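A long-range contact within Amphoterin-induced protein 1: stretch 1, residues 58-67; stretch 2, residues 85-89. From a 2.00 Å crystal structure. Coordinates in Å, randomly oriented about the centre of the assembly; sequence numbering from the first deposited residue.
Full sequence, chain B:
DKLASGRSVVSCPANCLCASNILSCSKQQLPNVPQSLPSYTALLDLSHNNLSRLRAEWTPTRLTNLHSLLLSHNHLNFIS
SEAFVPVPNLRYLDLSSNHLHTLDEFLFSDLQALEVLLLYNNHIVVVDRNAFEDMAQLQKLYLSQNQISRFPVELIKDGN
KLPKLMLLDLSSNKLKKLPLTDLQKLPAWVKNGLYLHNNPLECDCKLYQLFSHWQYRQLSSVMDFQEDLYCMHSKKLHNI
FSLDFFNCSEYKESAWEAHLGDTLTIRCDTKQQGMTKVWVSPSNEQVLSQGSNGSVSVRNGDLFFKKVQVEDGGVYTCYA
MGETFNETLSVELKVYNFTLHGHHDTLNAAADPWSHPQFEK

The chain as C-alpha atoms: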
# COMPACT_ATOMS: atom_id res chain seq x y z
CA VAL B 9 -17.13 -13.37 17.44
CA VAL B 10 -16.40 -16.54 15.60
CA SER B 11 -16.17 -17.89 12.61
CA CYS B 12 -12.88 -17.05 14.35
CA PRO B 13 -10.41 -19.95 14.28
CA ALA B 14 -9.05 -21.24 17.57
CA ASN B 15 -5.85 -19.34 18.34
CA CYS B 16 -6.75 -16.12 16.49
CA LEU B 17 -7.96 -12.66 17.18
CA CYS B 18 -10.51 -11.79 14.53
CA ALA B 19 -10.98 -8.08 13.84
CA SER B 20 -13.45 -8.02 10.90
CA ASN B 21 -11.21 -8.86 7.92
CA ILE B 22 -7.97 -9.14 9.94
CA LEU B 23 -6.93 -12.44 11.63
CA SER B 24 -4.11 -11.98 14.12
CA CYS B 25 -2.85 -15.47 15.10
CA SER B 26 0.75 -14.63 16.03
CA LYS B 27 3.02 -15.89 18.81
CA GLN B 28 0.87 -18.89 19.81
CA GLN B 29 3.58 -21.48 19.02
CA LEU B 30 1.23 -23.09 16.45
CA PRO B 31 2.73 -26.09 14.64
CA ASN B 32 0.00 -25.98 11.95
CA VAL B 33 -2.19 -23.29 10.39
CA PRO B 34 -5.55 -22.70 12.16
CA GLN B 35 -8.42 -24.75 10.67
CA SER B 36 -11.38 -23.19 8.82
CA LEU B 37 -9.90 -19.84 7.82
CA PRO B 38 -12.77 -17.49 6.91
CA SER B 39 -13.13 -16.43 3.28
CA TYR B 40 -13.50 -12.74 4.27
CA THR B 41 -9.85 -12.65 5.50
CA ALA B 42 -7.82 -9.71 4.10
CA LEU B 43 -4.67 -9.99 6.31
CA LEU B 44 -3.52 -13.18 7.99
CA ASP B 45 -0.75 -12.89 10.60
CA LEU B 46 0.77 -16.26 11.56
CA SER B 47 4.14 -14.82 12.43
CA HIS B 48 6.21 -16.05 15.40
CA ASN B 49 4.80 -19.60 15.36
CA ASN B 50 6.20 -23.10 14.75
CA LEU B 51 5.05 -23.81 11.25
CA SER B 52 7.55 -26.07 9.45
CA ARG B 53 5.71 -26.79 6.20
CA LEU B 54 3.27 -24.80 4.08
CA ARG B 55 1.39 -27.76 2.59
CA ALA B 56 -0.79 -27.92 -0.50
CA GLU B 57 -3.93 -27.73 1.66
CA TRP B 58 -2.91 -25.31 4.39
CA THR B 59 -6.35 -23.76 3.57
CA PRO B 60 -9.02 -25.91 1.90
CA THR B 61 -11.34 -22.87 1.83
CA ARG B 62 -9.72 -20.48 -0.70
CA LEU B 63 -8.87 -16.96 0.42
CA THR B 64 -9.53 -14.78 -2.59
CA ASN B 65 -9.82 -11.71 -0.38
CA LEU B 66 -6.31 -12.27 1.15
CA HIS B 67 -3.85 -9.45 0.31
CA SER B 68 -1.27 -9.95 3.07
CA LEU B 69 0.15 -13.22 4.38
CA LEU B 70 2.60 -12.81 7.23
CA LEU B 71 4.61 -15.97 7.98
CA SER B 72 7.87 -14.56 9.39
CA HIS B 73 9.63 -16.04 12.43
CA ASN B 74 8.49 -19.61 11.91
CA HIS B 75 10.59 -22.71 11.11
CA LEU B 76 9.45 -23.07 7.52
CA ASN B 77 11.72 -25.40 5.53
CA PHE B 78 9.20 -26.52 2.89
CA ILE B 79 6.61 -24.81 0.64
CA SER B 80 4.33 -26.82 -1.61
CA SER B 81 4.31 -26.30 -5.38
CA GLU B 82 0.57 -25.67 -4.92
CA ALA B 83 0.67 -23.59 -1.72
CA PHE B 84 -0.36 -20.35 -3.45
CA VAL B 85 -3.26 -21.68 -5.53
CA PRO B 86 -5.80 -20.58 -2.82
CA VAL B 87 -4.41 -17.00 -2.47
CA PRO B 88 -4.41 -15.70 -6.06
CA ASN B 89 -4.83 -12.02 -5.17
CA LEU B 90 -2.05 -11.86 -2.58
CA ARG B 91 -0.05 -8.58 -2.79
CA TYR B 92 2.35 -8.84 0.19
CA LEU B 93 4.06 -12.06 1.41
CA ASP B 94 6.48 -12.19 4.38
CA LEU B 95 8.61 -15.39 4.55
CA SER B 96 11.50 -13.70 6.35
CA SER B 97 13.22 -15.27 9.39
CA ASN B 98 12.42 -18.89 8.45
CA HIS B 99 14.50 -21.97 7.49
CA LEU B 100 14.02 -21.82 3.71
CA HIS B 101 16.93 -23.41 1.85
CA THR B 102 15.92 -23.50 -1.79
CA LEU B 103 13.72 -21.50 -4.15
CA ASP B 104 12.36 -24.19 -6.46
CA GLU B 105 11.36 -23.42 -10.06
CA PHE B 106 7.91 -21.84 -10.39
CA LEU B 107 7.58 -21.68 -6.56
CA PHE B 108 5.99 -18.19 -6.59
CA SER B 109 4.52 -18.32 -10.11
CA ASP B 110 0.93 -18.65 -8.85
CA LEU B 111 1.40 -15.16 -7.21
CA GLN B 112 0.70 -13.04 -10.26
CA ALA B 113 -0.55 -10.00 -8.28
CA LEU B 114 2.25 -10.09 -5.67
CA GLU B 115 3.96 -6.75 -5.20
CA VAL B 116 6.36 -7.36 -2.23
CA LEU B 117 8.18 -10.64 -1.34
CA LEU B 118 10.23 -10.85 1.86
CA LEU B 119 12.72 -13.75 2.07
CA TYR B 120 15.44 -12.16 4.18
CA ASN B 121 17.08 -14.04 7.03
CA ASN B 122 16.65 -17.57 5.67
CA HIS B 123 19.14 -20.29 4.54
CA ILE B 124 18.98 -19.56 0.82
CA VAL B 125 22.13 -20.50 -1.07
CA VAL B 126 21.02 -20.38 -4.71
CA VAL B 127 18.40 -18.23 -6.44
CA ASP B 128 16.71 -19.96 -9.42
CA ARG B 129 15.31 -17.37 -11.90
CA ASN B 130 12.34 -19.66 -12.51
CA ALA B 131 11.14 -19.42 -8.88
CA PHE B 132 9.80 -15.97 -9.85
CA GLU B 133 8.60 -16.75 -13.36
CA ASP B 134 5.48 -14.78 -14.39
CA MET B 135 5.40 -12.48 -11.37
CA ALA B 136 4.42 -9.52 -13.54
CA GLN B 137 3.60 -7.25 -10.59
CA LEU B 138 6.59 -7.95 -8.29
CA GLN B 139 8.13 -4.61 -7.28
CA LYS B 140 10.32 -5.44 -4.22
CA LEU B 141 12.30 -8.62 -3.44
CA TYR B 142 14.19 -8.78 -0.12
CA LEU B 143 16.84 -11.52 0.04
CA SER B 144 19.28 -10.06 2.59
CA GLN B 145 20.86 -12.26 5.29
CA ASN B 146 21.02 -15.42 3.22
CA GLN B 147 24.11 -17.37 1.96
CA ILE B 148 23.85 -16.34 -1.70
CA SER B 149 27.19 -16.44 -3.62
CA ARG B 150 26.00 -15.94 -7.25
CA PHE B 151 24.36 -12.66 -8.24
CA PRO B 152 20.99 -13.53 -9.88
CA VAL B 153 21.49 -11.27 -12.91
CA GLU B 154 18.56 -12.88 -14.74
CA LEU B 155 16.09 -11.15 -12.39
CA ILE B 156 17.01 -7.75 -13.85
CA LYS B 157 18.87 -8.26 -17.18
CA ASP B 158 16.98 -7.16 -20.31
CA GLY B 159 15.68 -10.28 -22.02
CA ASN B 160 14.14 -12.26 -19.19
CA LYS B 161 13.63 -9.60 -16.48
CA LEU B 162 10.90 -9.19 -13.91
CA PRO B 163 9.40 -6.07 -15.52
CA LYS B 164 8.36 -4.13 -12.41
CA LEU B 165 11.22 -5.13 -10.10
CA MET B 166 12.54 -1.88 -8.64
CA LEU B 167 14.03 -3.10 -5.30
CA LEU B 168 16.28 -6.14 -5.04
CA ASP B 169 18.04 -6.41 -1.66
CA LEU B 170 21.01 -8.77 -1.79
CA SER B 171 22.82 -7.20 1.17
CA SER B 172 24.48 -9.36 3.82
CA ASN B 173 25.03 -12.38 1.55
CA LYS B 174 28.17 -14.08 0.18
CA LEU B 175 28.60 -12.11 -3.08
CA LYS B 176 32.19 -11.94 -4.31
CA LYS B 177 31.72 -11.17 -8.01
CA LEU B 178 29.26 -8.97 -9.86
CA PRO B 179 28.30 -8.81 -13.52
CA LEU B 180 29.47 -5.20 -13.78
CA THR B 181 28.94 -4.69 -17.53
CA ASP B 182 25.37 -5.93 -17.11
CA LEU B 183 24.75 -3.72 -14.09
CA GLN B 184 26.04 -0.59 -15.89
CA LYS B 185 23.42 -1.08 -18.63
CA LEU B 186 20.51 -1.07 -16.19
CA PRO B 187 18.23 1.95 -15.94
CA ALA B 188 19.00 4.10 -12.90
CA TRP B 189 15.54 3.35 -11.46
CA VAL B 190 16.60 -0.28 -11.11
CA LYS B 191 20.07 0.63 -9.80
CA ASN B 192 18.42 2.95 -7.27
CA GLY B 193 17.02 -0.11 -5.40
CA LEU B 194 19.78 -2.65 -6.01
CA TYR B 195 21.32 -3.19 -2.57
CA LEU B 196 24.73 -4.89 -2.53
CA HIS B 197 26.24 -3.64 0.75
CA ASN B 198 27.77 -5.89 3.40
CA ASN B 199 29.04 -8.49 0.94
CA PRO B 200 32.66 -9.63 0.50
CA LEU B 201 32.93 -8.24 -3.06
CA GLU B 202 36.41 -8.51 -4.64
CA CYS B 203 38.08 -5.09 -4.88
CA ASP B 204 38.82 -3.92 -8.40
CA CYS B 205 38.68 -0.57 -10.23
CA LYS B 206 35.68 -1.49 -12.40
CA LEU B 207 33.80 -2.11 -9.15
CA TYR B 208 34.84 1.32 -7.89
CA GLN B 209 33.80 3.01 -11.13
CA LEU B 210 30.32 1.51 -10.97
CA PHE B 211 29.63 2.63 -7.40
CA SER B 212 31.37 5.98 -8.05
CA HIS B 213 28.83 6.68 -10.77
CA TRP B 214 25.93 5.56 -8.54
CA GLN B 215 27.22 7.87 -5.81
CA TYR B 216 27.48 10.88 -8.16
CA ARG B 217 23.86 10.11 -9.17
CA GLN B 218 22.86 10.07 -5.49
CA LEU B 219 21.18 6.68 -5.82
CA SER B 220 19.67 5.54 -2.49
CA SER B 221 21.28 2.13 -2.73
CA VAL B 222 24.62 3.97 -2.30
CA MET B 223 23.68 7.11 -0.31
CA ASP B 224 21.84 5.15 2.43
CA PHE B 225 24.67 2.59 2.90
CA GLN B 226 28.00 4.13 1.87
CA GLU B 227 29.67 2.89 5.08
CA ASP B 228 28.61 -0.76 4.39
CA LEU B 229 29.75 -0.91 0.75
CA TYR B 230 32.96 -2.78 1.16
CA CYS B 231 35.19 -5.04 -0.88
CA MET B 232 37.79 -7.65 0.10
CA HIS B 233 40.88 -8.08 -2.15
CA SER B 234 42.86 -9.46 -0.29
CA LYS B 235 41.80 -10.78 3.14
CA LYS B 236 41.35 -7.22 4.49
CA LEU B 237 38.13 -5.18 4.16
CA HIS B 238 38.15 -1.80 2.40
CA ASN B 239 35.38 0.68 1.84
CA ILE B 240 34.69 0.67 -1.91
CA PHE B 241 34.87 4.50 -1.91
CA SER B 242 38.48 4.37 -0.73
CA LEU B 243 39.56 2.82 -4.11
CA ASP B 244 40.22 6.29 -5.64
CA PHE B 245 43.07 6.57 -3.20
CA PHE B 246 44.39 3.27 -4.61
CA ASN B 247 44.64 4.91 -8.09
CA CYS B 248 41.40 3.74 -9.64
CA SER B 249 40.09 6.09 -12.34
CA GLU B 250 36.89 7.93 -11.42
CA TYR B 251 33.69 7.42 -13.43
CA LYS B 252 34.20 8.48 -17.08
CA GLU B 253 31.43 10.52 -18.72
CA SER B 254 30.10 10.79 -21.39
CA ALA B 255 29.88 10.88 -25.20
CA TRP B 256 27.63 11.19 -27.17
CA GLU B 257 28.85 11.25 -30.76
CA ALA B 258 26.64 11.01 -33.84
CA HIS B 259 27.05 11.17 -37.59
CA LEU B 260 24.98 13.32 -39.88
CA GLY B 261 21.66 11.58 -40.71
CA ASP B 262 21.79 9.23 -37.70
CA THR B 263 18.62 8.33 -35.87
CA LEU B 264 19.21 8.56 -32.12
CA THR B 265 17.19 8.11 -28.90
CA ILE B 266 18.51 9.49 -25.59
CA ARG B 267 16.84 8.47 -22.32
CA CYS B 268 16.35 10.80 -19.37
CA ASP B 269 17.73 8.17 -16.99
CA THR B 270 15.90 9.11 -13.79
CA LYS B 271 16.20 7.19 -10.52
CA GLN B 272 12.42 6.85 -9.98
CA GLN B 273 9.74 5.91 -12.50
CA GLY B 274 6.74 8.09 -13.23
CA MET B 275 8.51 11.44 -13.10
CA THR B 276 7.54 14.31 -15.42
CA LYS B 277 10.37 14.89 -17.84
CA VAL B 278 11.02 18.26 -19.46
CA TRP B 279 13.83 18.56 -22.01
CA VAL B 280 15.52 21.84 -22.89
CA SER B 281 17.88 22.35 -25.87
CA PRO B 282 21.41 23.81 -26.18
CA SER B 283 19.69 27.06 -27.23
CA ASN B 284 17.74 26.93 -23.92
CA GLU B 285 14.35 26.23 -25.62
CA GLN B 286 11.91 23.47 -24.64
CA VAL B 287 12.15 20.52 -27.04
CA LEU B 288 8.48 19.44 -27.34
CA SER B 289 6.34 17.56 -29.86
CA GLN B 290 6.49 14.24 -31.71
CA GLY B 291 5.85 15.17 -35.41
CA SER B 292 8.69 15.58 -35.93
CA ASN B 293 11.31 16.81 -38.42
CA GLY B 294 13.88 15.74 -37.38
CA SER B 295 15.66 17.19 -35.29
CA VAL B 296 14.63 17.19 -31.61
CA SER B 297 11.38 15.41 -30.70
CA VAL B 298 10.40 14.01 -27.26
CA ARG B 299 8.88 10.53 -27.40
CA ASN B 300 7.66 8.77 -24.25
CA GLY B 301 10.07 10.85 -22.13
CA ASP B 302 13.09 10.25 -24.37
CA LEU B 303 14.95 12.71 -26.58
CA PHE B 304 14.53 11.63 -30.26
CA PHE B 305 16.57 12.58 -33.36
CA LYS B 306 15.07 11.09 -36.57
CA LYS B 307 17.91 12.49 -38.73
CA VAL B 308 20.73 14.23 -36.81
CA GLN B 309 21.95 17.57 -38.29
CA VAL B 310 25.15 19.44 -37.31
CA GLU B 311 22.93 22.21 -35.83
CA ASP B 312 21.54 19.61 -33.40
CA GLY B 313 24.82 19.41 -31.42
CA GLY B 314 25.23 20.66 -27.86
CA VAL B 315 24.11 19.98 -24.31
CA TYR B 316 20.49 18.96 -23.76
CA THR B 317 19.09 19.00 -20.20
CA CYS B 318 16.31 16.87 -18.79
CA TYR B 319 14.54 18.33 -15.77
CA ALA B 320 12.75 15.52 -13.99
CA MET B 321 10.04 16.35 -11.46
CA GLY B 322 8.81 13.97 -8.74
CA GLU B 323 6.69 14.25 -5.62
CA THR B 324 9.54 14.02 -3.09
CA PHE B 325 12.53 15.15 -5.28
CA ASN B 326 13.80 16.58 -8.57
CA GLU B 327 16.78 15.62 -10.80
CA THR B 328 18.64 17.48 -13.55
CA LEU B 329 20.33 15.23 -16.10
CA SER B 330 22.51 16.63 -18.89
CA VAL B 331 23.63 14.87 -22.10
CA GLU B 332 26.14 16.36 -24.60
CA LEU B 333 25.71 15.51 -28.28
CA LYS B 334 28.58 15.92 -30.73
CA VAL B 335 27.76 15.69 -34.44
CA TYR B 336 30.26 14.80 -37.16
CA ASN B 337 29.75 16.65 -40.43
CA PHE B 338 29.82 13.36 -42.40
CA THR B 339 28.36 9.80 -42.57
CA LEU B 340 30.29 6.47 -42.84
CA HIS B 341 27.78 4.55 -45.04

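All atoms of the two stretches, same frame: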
# COMPACT_ATOMS: atom_id res chain seq x y z
N TRP B 58 -2.89 -26.12 3.18
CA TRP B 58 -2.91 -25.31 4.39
C TRP B 58 -4.27 -24.60 4.57
O TRP B 58 -4.68 -24.34 5.69
CB TRP B 58 -1.72 -24.32 4.45
CG TRP B 58 -1.71 -23.25 3.39
CD1 TRP B 58 -1.26 -23.36 2.11
CD2 TRP B 58 -2.15 -21.89 3.55
NE1 TRP B 58 -1.40 -22.15 1.45
CE2 TRP B 58 -1.96 -21.24 2.30
CE3 TRP B 58 -2.71 -21.16 4.61
CZ2 TRP B 58 -2.28 -19.89 2.10
CZ3 TRP B 58 -3.04 -19.84 4.40
CH2 TRP B 58 -2.82 -19.22 3.16
N THR B 59 -4.98 -24.30 3.48
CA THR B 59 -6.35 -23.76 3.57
C THR B 59 -7.26 -24.38 2.50
O THR B 59 -7.22 -23.99 1.33
CB THR B 59 -6.39 -22.18 3.48
OG1 THR B 59 -7.75 -21.73 3.40
CG2 THR B 59 -5.65 -21.65 2.26
N PRO B 60 -8.07 -25.38 2.87
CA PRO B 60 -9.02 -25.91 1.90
C PRO B 60 -10.00 -24.87 1.37
O PRO B 60 -10.47 -24.99 0.23
CB PRO B 60 -9.76 -27.00 2.70
CG PRO B 60 -8.78 -27.40 3.79
CD PRO B 60 -8.10 -26.11 4.15
N THR B 61 -10.29 -23.84 2.16
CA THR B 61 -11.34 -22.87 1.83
C THR B 61 -11.12 -22.08 0.53
O THR B 61 -12.00 -22.12 -0.36
CB THR B 61 -11.64 -21.91 3.00
OG1 THR B 61 -12.59 -22.55 3.88
CG2 THR B 61 -12.23 -20.57 2.51
N ARG B 62 -10.00 -21.38 0.43
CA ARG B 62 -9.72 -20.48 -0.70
C ARG B 62 -9.94 -19.04 -0.24
O ARG B 62 -11.06 -18.63 0.11
CB ARG B 62 -10.56 -20.77 -1.95
CG ARG B 62 -10.04 -20.08 -3.20
CD ARG B 62 -10.74 -20.59 -4.48
N LEU B 63 -8.86 -18.26 -0.24
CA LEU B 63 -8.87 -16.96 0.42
C LEU B 63 -8.63 -15.90 -0.62
O LEU B 63 -7.57 -15.26 -0.66
CB LEU B 63 -7.81 -16.95 1.50
CG LEU B 63 -7.96 -18.01 2.58
CD1 LEU B 63 -6.85 -17.84 3.60
CD2 LEU B 63 -9.34 -17.95 3.24
N THR B 64 -9.63 -15.71 -1.47
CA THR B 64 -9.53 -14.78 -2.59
C THR B 64 -9.57 -13.33 -2.18
O THR B 64 -9.34 -12.45 -3.00
CB THR B 64 -10.66 -15.01 -3.59
OG1 THR B 64 -11.92 -14.79 -2.94
CG2 THR B 64 -10.60 -16.44 -4.17
N ASN B 65 -9.89 -13.07 -0.92
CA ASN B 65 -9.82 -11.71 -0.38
C ASN B 65 -8.48 -11.43 0.33
O ASN B 65 -8.27 -10.32 0.82
CB ASN B 65 -10.99 -11.43 0.56
CG ASN B 65 -12.33 -11.38 -0.16
OD1 ASN B 65 -13.25 -12.11 0.20
ND2 ASN B 65 -12.46 -10.50 -1.15
N LEU B 66 -7.58 -12.42 0.39
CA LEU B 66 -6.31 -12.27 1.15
C LEU B 66 -5.32 -11.42 0.36
O LEU B 66 -4.95 -11.80 -0.74
CB LEU B 66 -5.65 -13.63 1.50
CG LEU B 66 -4.62 -13.62 2.66
CD1 LEU B 66 -5.31 -13.25 3.96
CD2 LEU B 66 -3.85 -14.93 2.88
N HIS B 67 -4.90 -10.29 0.92
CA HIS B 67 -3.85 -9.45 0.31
C HIS B 67 -2.48 -9.50 0.99
O HIS B 67 -1.44 -9.29 0.36
CB HIS B 67 -4.35 -8.02 0.24
CG HIS B 67 -5.51 -7.85 -0.68
ND1 HIS B 67 -6.30 -6.72 -0.69
CD2 HIS B 67 -6.02 -8.69 -1.63
CE1 HIS B 67 -7.24 -6.87 -1.61
NE2 HIS B 67 -7.10 -8.05 -2.19
N VAL B 85 -2.01 -21.56 -4.77
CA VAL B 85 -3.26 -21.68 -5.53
C VAL B 85 -4.50 -21.03 -4.86
O VAL B 85 -5.31 -20.40 -5.56
CB VAL B 85 -3.55 -23.16 -5.87
CG1 VAL B 85 -4.95 -23.33 -6.42
CG2 VAL B 85 -2.51 -23.69 -6.86
N PRO B 86 -4.65 -21.17 -3.51
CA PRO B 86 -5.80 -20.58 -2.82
C PRO B 86 -5.76 -19.07 -2.58
O PRO B 86 -6.81 -18.50 -2.20
CB PRO B 86 -5.82 -21.29 -1.46
CG PRO B 86 -4.53 -21.96 -1.32
CD PRO B 86 -3.75 -21.86 -2.57
N VAL B 87 -4.60 -18.43 -2.78
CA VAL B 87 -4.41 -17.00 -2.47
C VAL B 87 -3.97 -16.22 -3.71
O VAL B 87 -2.91 -15.58 -3.72
CB VAL B 87 -3.42 -16.81 -1.32
CG1 VAL B 87 -4.04 -17.30 -0.02
CG2 VAL B 87 -2.08 -17.54 -1.60
N PRO B 88 -4.80 -16.26 -4.77
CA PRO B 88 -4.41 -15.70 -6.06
C PRO B 88 -4.20 -14.20 -6.10
O PRO B 88 -3.48 -13.70 -6.98
CB PRO B 88 -5.59 -16.07 -6.97
CG PRO B 88 -6.74 -16.27 -6.04
CD PRO B 88 -6.15 -16.85 -4.81
N ASN B 89 -4.85 -13.48 -5.19
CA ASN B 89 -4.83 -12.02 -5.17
C ASN B 89 -3.89 -11.41 -4.11
O ASN B 89 -3.96 -10.22 -3.80
CB ASN B 89 -6.24 -11.55 -4.93
CG ASN B 89 -7.18 -12.02 -6.00
OD1 ASN B 89 -8.25 -12.56 -5.70
ND2 ASN B 89 -6.78 -11.85 -7.24
O HOH W 1 -5.76 -13.99 -2.29

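Where neighbouring loops of a repeat protein lie side by side without forming a sheet, a few backbone polar groups can pair individually while apolar side chains pack alongside. The contact between residues 58-67 and 85-89 of Amphoterin-induced protein 1 illustrates the principle. Neither stretch forms a regular helix or strand, yet together they bury 459 Å² of surface, and the backbones come close at Arg62 and Pro86, whose CA atoms lie 4.5 Å apart.

Val85 leads into the contact but takes almost no part in it. Pro86, by contrast, has the largest area covered by the other stretch of any residue here, 90 Å², and contributes in two ways. Its CA-to-CB bond points toward that stretch, and the ring brings CB within 3.7 Å of Thr59 CG2 and CG within 4.2 Å of Trp58 NE1, so that a compact apolar surface fits against a methyl group and the indole. Its carbonyl makes the one direct hydrogen bond between the stretches that the geometry establishes: Leu63 N donates to Pro86 O at 2.8 Å, with an N-H...O angle of 150°. Proline lacks an amide hydrogen, but its carbonyl remains a full acceptor.

Val87 supplies the apolar centre. Its CG1 methyl lies 3.8 Å from Trp58 CZ2, 3.8 Å from Leu66 CD2 and 4.1 Å from Leu63 CB. One methyl thus touches three buried side chains, which gain van der Waals contact and are kept from solvent. Trp58 can reach this group although its CA-to-CB bond points sideways, because the long indole carries its far end nearer to the second stretch. Pro88 adds a looser contact, its CG 4.3 Å from Thr64 CG2.

At Asn89 the chemistry turns polar again. The type I turn from Leu63 to Leu66, closed by a 3.0 Å hydrogen bond from Leu66 N to Leu63 O, presents carbonyls that a single water gathers up. This water donates to Leu63 O at 2.7 Å and to Leu66 O at 2.8 Å, and accepts from Asn89 N at 3.1 Å, bridging the turn to a backbone amide that lies too far from either carbonyl to bond it directly. The CA-to-CB bond of Asn89 points toward the first stretch; its amide is probably turned over in the model, which leaves its pairing with Thr64 open. Finally, His67 starts away from the second stretch, but its ring comes back far enough to place CD2 3.4 Å from Asn89 O, ending the contact.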